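SOXX (Paracoccus pantotrophus, PDB 2C1D) binds heme c covalently and probably transfers electrons as the SoxX cytochrome subunit of SoxXA, the heme enzyme that initiates chemotrophic sulfur oxidation. Local coordinates at residues D64-G67 against D68-T71; C1-P5 against K6-Y10. All coordinates share one frame; numbering follows the deposited sequence.

Contact 1 of 2, residues D64-G67 against D68-T71; sequences DGAG and DRWT. With HEC (heme c), chain O.
The guanidinium of Arg-69 lies with one face against the Gly-65–Ala-66 peptide, Gly-65 C and Ala-66 N both 3.3 Å from its plane, nearer the border of the group than its centre, while Asp-64 O and the heme propionate oxygen O1A sit at its edge. The indole of Trp-70 likewise meets O1A at its edge, in plane. Together they form a propionate-binding corner of the heme c pocket at the end of helix 66-69. Reaching back past the N-cap residue Gly-65, Arg-69 NH1 donates to Asp-64 O at 2.8 Å, in the carbonyl plane on a lone pair. A bend at chi3 (-80°) folds the arginine chain back over Gly-65 and turns NE to O1A (3.0 Å, 166°) and NH2 to O2A (3.0 Å). Trp-70 NE1 gives O1A a second, nearly straight bond of 2.7 Å (168°), while Trp-70 CD1 lies 4.2 Å from Ala-66 CB. Replacing Trp-70 by a phenylalanine would probably leave O1A with the arginine NE as its one donor from this turn and the propionate freer to rotate. Three hydrogen bonds, two of them from the cationic Arg-69, probably favour the ionised propionate and restrict its rotation.

Contact 2 of 2, residues C1-P5 against K6-Y10; sequences CETAP and KEVVY
Ala-4 and Glu-7 grip each other twice across a 3-10 turn in the N-terminal loop that precedes helix 26-33. Glu-7 N donates to Ala-4 O at 3.0 Å, and the carboxylate returns to the start of the turn, where Ala-4 N meets Glu-7 OE2 from above the carboxylate plane at 3.1 Å in a fairly straight bond (163°). The glutamate can do this because CG stands beside its own backbone N (chi1 -53°) and the chain runs extended from there, laying CD 3.7 Å from Ala-4 CB. Thr-3 and Val-8 belong to the same compact part, crossing at about a right angle with Thr-3 OG1 3.7 Å from Val-8 CG2, and the Pro-5 ring packs on Tyr-95 and Val-97. The fit relaxes at the bond from Val-8 N to Pro-5 O, which is long and weak. The Lys-6 side chain runs away from the turn, bent along its length, to a salt bridge with Asp-98. Val-8 CG1 lies over one face of the Tyr-10 ring, near its rim. One water joins Pro-5 O to Val-8 O; another donates to Pro-5 O at 2.9 Å and accepts from Tyr-10 OH at 2.8 Å.

In the fold
Contact 2 opens the chain and contact 1 follows well downstream; their centres lie 23 Å apart and their nearest atoms about 11 Å, without touching. Helix 72-81 is touched by both: Trp-70 of contact 1 packs on Leu-75 and Ile-78, whereas Tyr-10 of contact 2 rests on Ala-80 and Asn-81. Only contact 1 belongs to the heme pocket. The side chain of Arg-69 is about 8 Å from that of the axial ligand His-45, and that of Trp-70 about 9 Å from that of Met-91, the other axial ligand, while Thr-89 adds a further hydrogen bond to the heme. Both contacts lie at the surface, and contact 2 is away from the heme site.

Contact 1 of 2, residues D64-G67 against D68-T71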
ATOM      1  N   ASP B  64     -12.479  15.195  20.178  1.00 34.59           N
ATOM      2  CA  ASP B  64     -13.263  16.087  21.019  1.00 35.09           C
ATOM      3  C   ASP B  64     -13.694  15.300  22.243  1.00 35.00           C
ATOM      4  O   ASP B  64     -14.051  14.116  22.151  1.00 34.26           O
ATOM      5  CB  ASP B  64     -14.437  16.656  20.258  1.00 35.73           C
ATOM      6  CG  ASP B  64     -14.016  17.248  18.943  1.00 36.86           C
ATOM      7  OD1 ASP B  64     -13.873  16.462  17.977  1.00 38.89           O
ATOM      8  OD2 ASP B  64     -13.766  18.469  18.803  1.00 37.16           O
ATOM      9  N   GLY B  65     -13.562  15.939  23.401  1.00 35.88           N
ATOM     10  CA  GLY B  65     -13.936  15.319  24.661  1.00 35.79           C
ATOM     11  C   GLY B  65     -12.857  14.454  25.291  1.00 35.65           C
ATOM     12  O   GLY B  65     -13.079  13.907  26.359  1.00 35.49           O
ATOM     13  N   ALA B  66     -11.683  14.312  24.678  1.00 35.72           N
ATOM     14  CA  ALA B  66     -10.646  13.479  25.312  1.00 36.25           C
ATOM     15  C   ALA B  66     -10.157  14.117  26.628  1.00 36.33           C
ATOM     16  O   ALA B  66      -9.663  13.428  27.504  1.00 36.23           O
ATOM     17  CB  ALA B  66      -9.450  13.195  24.345  1.00 36.56           C
ATOM     18  N   GLY B  67     -10.310  15.429  26.752  1.00 38.17           N
ATOM     19  CA  GLY B  67      -9.999  16.143  27.982  1.00 39.55           C
ATOM     20  C   GLY B  67     -10.879  15.717  29.158  1.00 40.81           C
ATOM     21  O   GLY B  67     -10.473  15.876  30.307  1.00 40.71           O
ATOM     22  N   ASP B  68     -12.064  15.175  28.850  1.00 42.28           N
ATOM     23  CA  ASP B  68     -13.009  14.618  29.836  1.00 43.24           C
ATOM     24  C   ASP B  68     -12.786  13.136  30.125  1.00 42.79           C
ATOM     25  O   ASP B  68     -13.123  12.654  31.210  1.00 43.24           O
ATOM     26  CB  ASP B  68     -14.464  14.703  29.323  1.00 43.88           C
ATOM     27  CG  ASP B  68     -14.959  16.125  29.083  1.00 46.55           C
ATOM     28  OD1 ASP B  68     -14.845  16.988  29.998  1.00 48.84           O
ATOM     29  OD2 ASP B  68     -15.534  16.449  28.001  1.00 49.13           O
ATOM     30  N   ARG B  69     -12.296  12.393  29.133  1.00 42.15           N
ATOM     31  CA  ARG B  69     -12.193  10.942  29.219  1.00 41.11           C
ATOM     32  C   ARG B  69     -10.929  10.477  29.919  1.00 40.70           C
ATOM     33  O   ARG B  69     -10.871   9.341  30.425  1.00 40.34           O
ATOM     34  CB  ARG B  69     -12.216  10.324  27.812  1.00 41.43           C
ATOM     35  CG  ARG B  69     -13.453  10.664  26.981  1.00 41.94           C
ATOM     36  CD  ARG B  69     -13.634   9.791  25.721  1.00 42.66           C
ATOM     37  NE  ARG B  69     -12.788  10.234  24.607  1.00 40.68           N
ATOM     38  CZ  ARG B  69     -13.113  11.186  23.736  1.00 40.99           C
ATOM     39  NH1 ARG B  69     -14.268  11.835  23.832  1.00 40.05           N
ATOM     40  NH2 ARG B  69     -12.275  11.505  22.752  1.00 39.17           N
ATOM     41  N   TRP B  70      -9.906  11.339  29.916  1.00 39.60           N
ATOM     42  CA  TRP B  70      -8.589  10.983  30.430  1.00 39.34           C
ATOM     43  C   TRP B  70      -8.003  12.103  31.276  1.00 38.98           C
ATOM     44  O   TRP B  70      -8.244  13.279  31.023  1.00 39.55           O
ATOM     45  CB  TRP B  70      -7.616  10.713  29.274  1.00 39.44           C
ATOM     46  CG  TRP B  70      -8.115   9.767  28.253  1.00 38.08           C
ATOM     47  CD1 TRP B  70      -8.691  10.082  27.069  1.00 37.72           C
ATOM     48  CD2 TRP B  70      -8.090   8.344  28.324  1.00 37.20           C
ATOM     49  NE1 TRP B  70      -9.024   8.939  26.387  1.00 36.94           N
ATOM     50  CE2 TRP B  70      -8.652   7.856  27.132  1.00 36.75           C
ATOM     51  CE3 TRP B  70      -7.632   7.421  29.275  1.00 37.41           C
ATOM     52  CZ2 TRP B  70      -8.790   6.503  26.871  1.00 38.09           C
ATOM     53  CZ3 TRP B  70      -7.745   6.089  29.018  1.00 37.66           C
ATOM     54  CH2 TRP B  70      -8.330   5.631  27.819  1.00 39.17           C
ATOM     55  N   THR B  71      -7.197  11.727  32.260  1.00 39.22           N
ATOM     56  CA  THR B  71      -6.416  12.698  33.024  1.00 39.01           C
ATOM     57  C   THR B  71      -5.225  13.115  32.175  1.00 39.21           C
ATOM     58  O   THR B  71      -4.832  12.399  31.249  1.00 38.61           O
ATOM     59  CB  THR B  71      -5.858  12.089  34.317  1.00 39.21           C
ATOM     60  OG1 THR B  71      -4.959  11.038  33.997  1.00 37.23           O
ATOM     61  CG2 THR B  71      -6.947  11.406  35.180  1.00 40.48           C
TER
HETATM   62 FE   HEC O1158      -4.785   8.349  18.269  1.00 29.40          FE
HETATM   63  CHA HEC O1158      -6.752   6.524  20.377  1.00 32.36           C
HETATM   64  CHB HEC O1158      -4.748  10.921  20.469  1.00 31.67           C
HETATM   65  CHC HEC O1158      -2.606   9.997  16.269  1.00 27.20           C
HETATM   66  CHD HEC O1158      -5.129   5.928  15.815  1.00 28.39           C
HETATM   67  NA  HEC O1158      -5.582   8.652  20.108  1.00 29.99           N
HETATM   68  C1A HEC O1158      -6.407   7.791  20.770  1.00 31.40           C
HETATM   69  C2A HEC O1158      -6.846   8.450  21.980  1.00 32.02           C
HETATM   70  C3A HEC O1158      -6.295   9.680  22.014  1.00 31.84           C
HETATM   71  C4A HEC O1158      -5.478   9.813  20.822  1.00 30.94           C
HETATM   72  CMA HEC O1158      -6.430  10.797  23.065  1.00 31.53           C
HETATM   73  CAA HEC O1158      -7.768   7.780  22.999  1.00 35.59           C
HETATM   74  CBA HEC O1158      -9.173   7.582  22.445  1.00 35.74           C
HETATM   75  CGA HEC O1158      -9.874   8.866  22.676  1.00 36.99           C
HETATM   76  O1A HEC O1158     -10.096   9.174  23.868  1.00 39.42           O
HETATM   77  O2A HEC O1158     -10.202   9.585  21.703  1.00 37.19           O
HETATM   78  NB  HEC O1158      -3.889  10.110  18.336  1.00 26.74           N
HETATM   79  C1B HEC O1158      -3.938  11.010  19.378  1.00 30.35           C
HETATM   80  C2B HEC O1158      -2.969  12.067  19.137  1.00 29.99           C
HETATM   81  C3B HEC O1158      -2.381  11.825  17.963  1.00 26.65           C
HETATM   82  C4B HEC O1158      -2.941  10.584  17.456  1.00 27.24           C
HETATM   83  CMB HEC O1158      -2.764  13.283  20.053  1.00 29.38           C
HETATM   84  CAB HEC O1158      -1.270  12.693  17.302  1.00 27.06           C
HETATM   85  CBB HEC O1158      -0.211  12.884  18.162  1.00 25.35           C
HETATM   86  NC  HEC O1158      -4.002   8.037  16.347  1.00 26.42           N
HETATM   87  C1C HEC O1158      -3.113   8.849  15.737  1.00 27.05           C
HETATM   88  C2C HEC O1158      -2.879   8.323  14.394  1.00 26.20           C
HETATM   89  C3C HEC O1158      -3.461   7.115  14.318  1.00 27.27           C
HETATM   90  C4C HEC O1158      -4.271   6.973  15.524  1.00 27.24           C
HETATM   91  CMC HEC O1158      -1.802   8.853  13.433  1.00 27.60           C
HETATM   92  CAC HEC O1158      -3.495   6.099  13.118  1.00 29.35           C
HETATM   93  CBC HEC O1158      -2.351   5.654  12.579  1.00 30.19           C
HETATM   94  ND  HEC O1158      -5.767   6.490  18.120  1.00 30.08           N
HETATM   95  C1D HEC O1158      -5.800   5.676  16.996  1.00 29.25           C
HETATM   96  C2D HEC O1158      -6.638   4.532  17.277  1.00 32.10           C
HETATM   97  C3D HEC O1158      -7.143   4.731  18.711  1.00 33.34           C
HETATM   98  C4D HEC O1158      -6.559   5.973  19.136  1.00 32.08           C
HETATM   99  CMD HEC O1158      -6.977   3.341  16.337  1.00 32.92           C
HETATM  100  CAD HEC O1158      -8.100   3.834  19.549  1.00 34.24           C
HETATM  101  CBD HEC O1158      -7.249   2.846  20.345  1.00 37.71           C
HETATM  102  CGD HEC O1158      -7.645   1.408  20.078  1.00 40.98           C
HETATM  103  O1D HEC O1158      -6.902   0.691  19.325  1.00 43.13           O
HETATM  104  O2D HEC O1158      -8.715   1.012  20.633  1.00 42.64           O
HETATM  105  O   HOH W   1      -7.668  15.804  31.035  1.00 43.31           O

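Contact 2 of 2, residues C1-P5 against K6-Y10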
ATOM      1  N   CYS B   1      17.432  17.504  31.497  1.00 39.83           N
ATOM      2  CA  CYS B   1      16.022  17.975  31.782  1.00 41.35           C
ATOM      3  C   CYS B   1      14.908  17.701  30.705  1.00 40.26           C
ATOM      4  O   CYS B   1      14.109  18.636  30.242  1.00 38.08           O
ATOM      5  CB  CYS B   1      16.032  19.428  32.189  1.00 42.04           C
ATOM      6  SG  CYS B   1      16.577  20.466  30.895  1.00 44.36           S
ATOM      7  N   GLU B   2      14.870  16.385  30.437  1.00 38.27           N
ATOM      8  CA  GLU B   2      13.926  15.636  29.611  1.00 37.87           C
ATOM      9  C   GLU B   2      13.977  14.231  30.213  1.00 36.19           C
ATOM     10  O   GLU B   2      15.075  13.762  30.559  1.00 34.87           O
ATOM     11  CB  GLU B   2      14.457  15.515  28.176  1.00 38.61           C
ATOM     12  CG  GLU B   2      16.016  15.643  28.120  1.00 41.44           C
ATOM     13  CD  GLU B   2      16.712  14.433  27.553  1.00 45.14           C
ATOM     14  OE1 GLU B   2      17.267  14.532  26.444  1.00 49.34           O
ATOM     15  OE2 GLU B   2      16.731  13.376  28.208  1.00 50.72           O
ATOM     16  N   THR B   3      12.849  13.533  30.317  1.00 34.73           N
ATOM     17  CA  THR B   3      12.956  12.077  30.447  1.00 34.44           C
ATOM     18  C   THR B   3      12.935  11.425  29.061  1.00 33.80           C
ATOM     19  O   THR B   3      12.038  11.654  28.242  1.00 32.96           O
ATOM     20  CB  THR B   3      12.004  11.420  31.526  1.00 35.20           C
ATOM     21  OG1 THR B   3      11.287  10.286  31.003  1.00 35.68           O
ATOM     22  CG2 THR B   3      10.980  12.338  32.037  1.00 34.02           C
ATOM     23  N   ALA B   4      14.001  10.669  28.804  1.00 32.84           N
ATOM     24  CA  ALA B   4      14.272  10.086  27.513  1.00 32.65           C
ATOM     25  C   ALA B   4      13.260   8.981  27.230  1.00 33.29           C
ATOM     26  O   ALA B   4      12.648   8.441  28.168  1.00 32.87           O
ATOM     27  CB  ALA B   4      15.659   9.546  27.507  1.00 32.62           C
ATOM     28  N   PRO B   5      13.025   8.666  25.951  1.00 33.99           N
ATOM     29  CA  PRO B   5      12.048   7.626  25.592  1.00 34.26           C
ATOM     30  C   PRO B   5      12.168   6.322  26.400  1.00 35.00           C
ATOM     31  O   PRO B   5      11.162   5.875  26.920  1.00 34.66           O
ATOM     32  CB  PRO B   5      12.332   7.400  24.102  1.00 34.49           C
ATOM     33  CG  PRO B   5      12.708   8.775  23.623  1.00 34.04           C
ATOM     34  CD  PRO B   5      13.605   9.294  24.741  1.00 33.70           C
ATOM     35  N   LYS B   6      13.366   5.772  26.554  1.00 36.27           N
ATOM     36  CA  LYS B   6      13.532   4.483  27.241  1.00 37.70           C
ATOM     37  C   LYS B   6      13.402   4.588  28.769  1.00 38.07           C
ATOM     38  O   LYS B   6      13.259   3.567  29.441  1.00 38.67           O
ATOM     39  CB  LYS B   6      14.878   3.833  26.926  1.00 38.11           C
ATOM     40  CG  LYS B   6      15.326   3.856  25.459  1.00 41.01           C
ATOM     41  CD  LYS B   6      15.202   2.525  24.773  1.00 43.35           C
ATOM     42  CE  LYS B   6      16.314   1.577  25.149  1.00 45.21           C
ATOM     43  NZ  LYS B   6      15.782   0.181  25.123  1.00 45.73           N
ATOM     44  N   GLU B   7      13.465   5.806  29.309  1.00 37.78           N
ATOM     45  CA  GLU B   7      13.331   6.045  30.753  1.00 37.89           C
ATOM     46  C   GLU B   7      11.899   6.321  31.203  1.00 37.25           C
ATOM     47  O   GLU B   7      11.642   6.399  32.401  1.00 37.69           O
ATOM     48  CB  GLU B   7      14.195   7.243  31.182  1.00 37.97           C
ATOM     49  CG  GLU B   7      15.655   7.157  30.774  1.00 39.60           C
ATOM     50  CD  GLU B   7      16.417   8.464  30.979  1.00 43.27           C
ATOM     51  OE1 GLU B   7      17.664   8.392  31.001  1.00 44.32           O
ATOM     52  OE2 GLU B   7      15.785   9.563  31.107  1.00 43.46           O
ATOM     53  N   VAL B   8      10.970   6.499  30.264  1.00 36.88           N
ATOM     54  CA  VAL B   8       9.578   6.775  30.615  1.00 36.50           C
ATOM     55  C   VAL B   8       8.985   5.601  31.405  1.00 37.12           C
ATOM     56  O   VAL B   8       9.248   4.436  31.094  1.00 37.18           O
ATOM     57  CB  VAL B   8       8.709   7.086  29.359  1.00 36.51           C
ATOM     58  CG1 VAL B   8       7.244   7.268  29.725  1.00 35.13           C
ATOM     59  CG2 VAL B   8       9.218   8.347  28.649  1.00 35.97           C
ATOM     60  N   VAL B   9       8.213   5.942  32.443  1.00 37.83           N
ATOM     61  CA  VAL B   9       7.548   4.982  33.324  1.00 38.41           C
ATOM     62  C   VAL B   9       6.051   5.049  33.086  1.00 38.04           C
ATOM     63  O   VAL B   9       5.388   6.051  33.394  1.00 38.04           O
ATOM     64  CB  VAL B   9       7.828   5.254  34.832  1.00 39.12           C
ATOM     65  CG1 VAL B   9       7.187   4.150  35.711  1.00 40.13           C
ATOM     66  CG2 VAL B   9       9.319   5.349  35.100  1.00 39.81           C
ATOM     67  N   TYR B  10       5.540   3.979  32.490  1.00 38.17           N
ATOM     68  CA  TYR B  10       4.120   3.807  32.265  1.00 38.80           C
ATOM     69  C   TYR B  10       3.537   2.896  33.348  1.00 38.95           C
ATOM     70  O   TYR B  10       4.055   1.813  33.602  1.00 38.72           O
ATOM     71  CB  TYR B  10       3.859   3.178  30.890  1.00 38.64           C
ATOM     72  CG  TYR B  10       4.390   3.955  29.695  1.00 37.81           C
ATOM     73  CD1 TYR B  10       5.711   3.814  29.284  1.00 36.70           C
ATOM     74  CD2 TYR B  10       3.554   4.780  28.946  1.00 37.42           C
ATOM     75  CE1 TYR B  10       6.192   4.485  28.196  1.00 35.87           C
ATOM     76  CE2 TYR B  10       4.039   5.471  27.836  1.00 37.33           C
ATOM     77  CZ  TYR B  10       5.353   5.319  27.475  1.00 35.56           C
ATOM     78  OH  TYR B  10       5.851   5.992  26.389  1.00 35.72           O
TER
HETATM   79  O   HOH W   2       8.555   6.007  25.755  1.00 29.56           O
HETATM   80  O   HOH W   3       9.822   3.792  28.480  1.00 37.66           O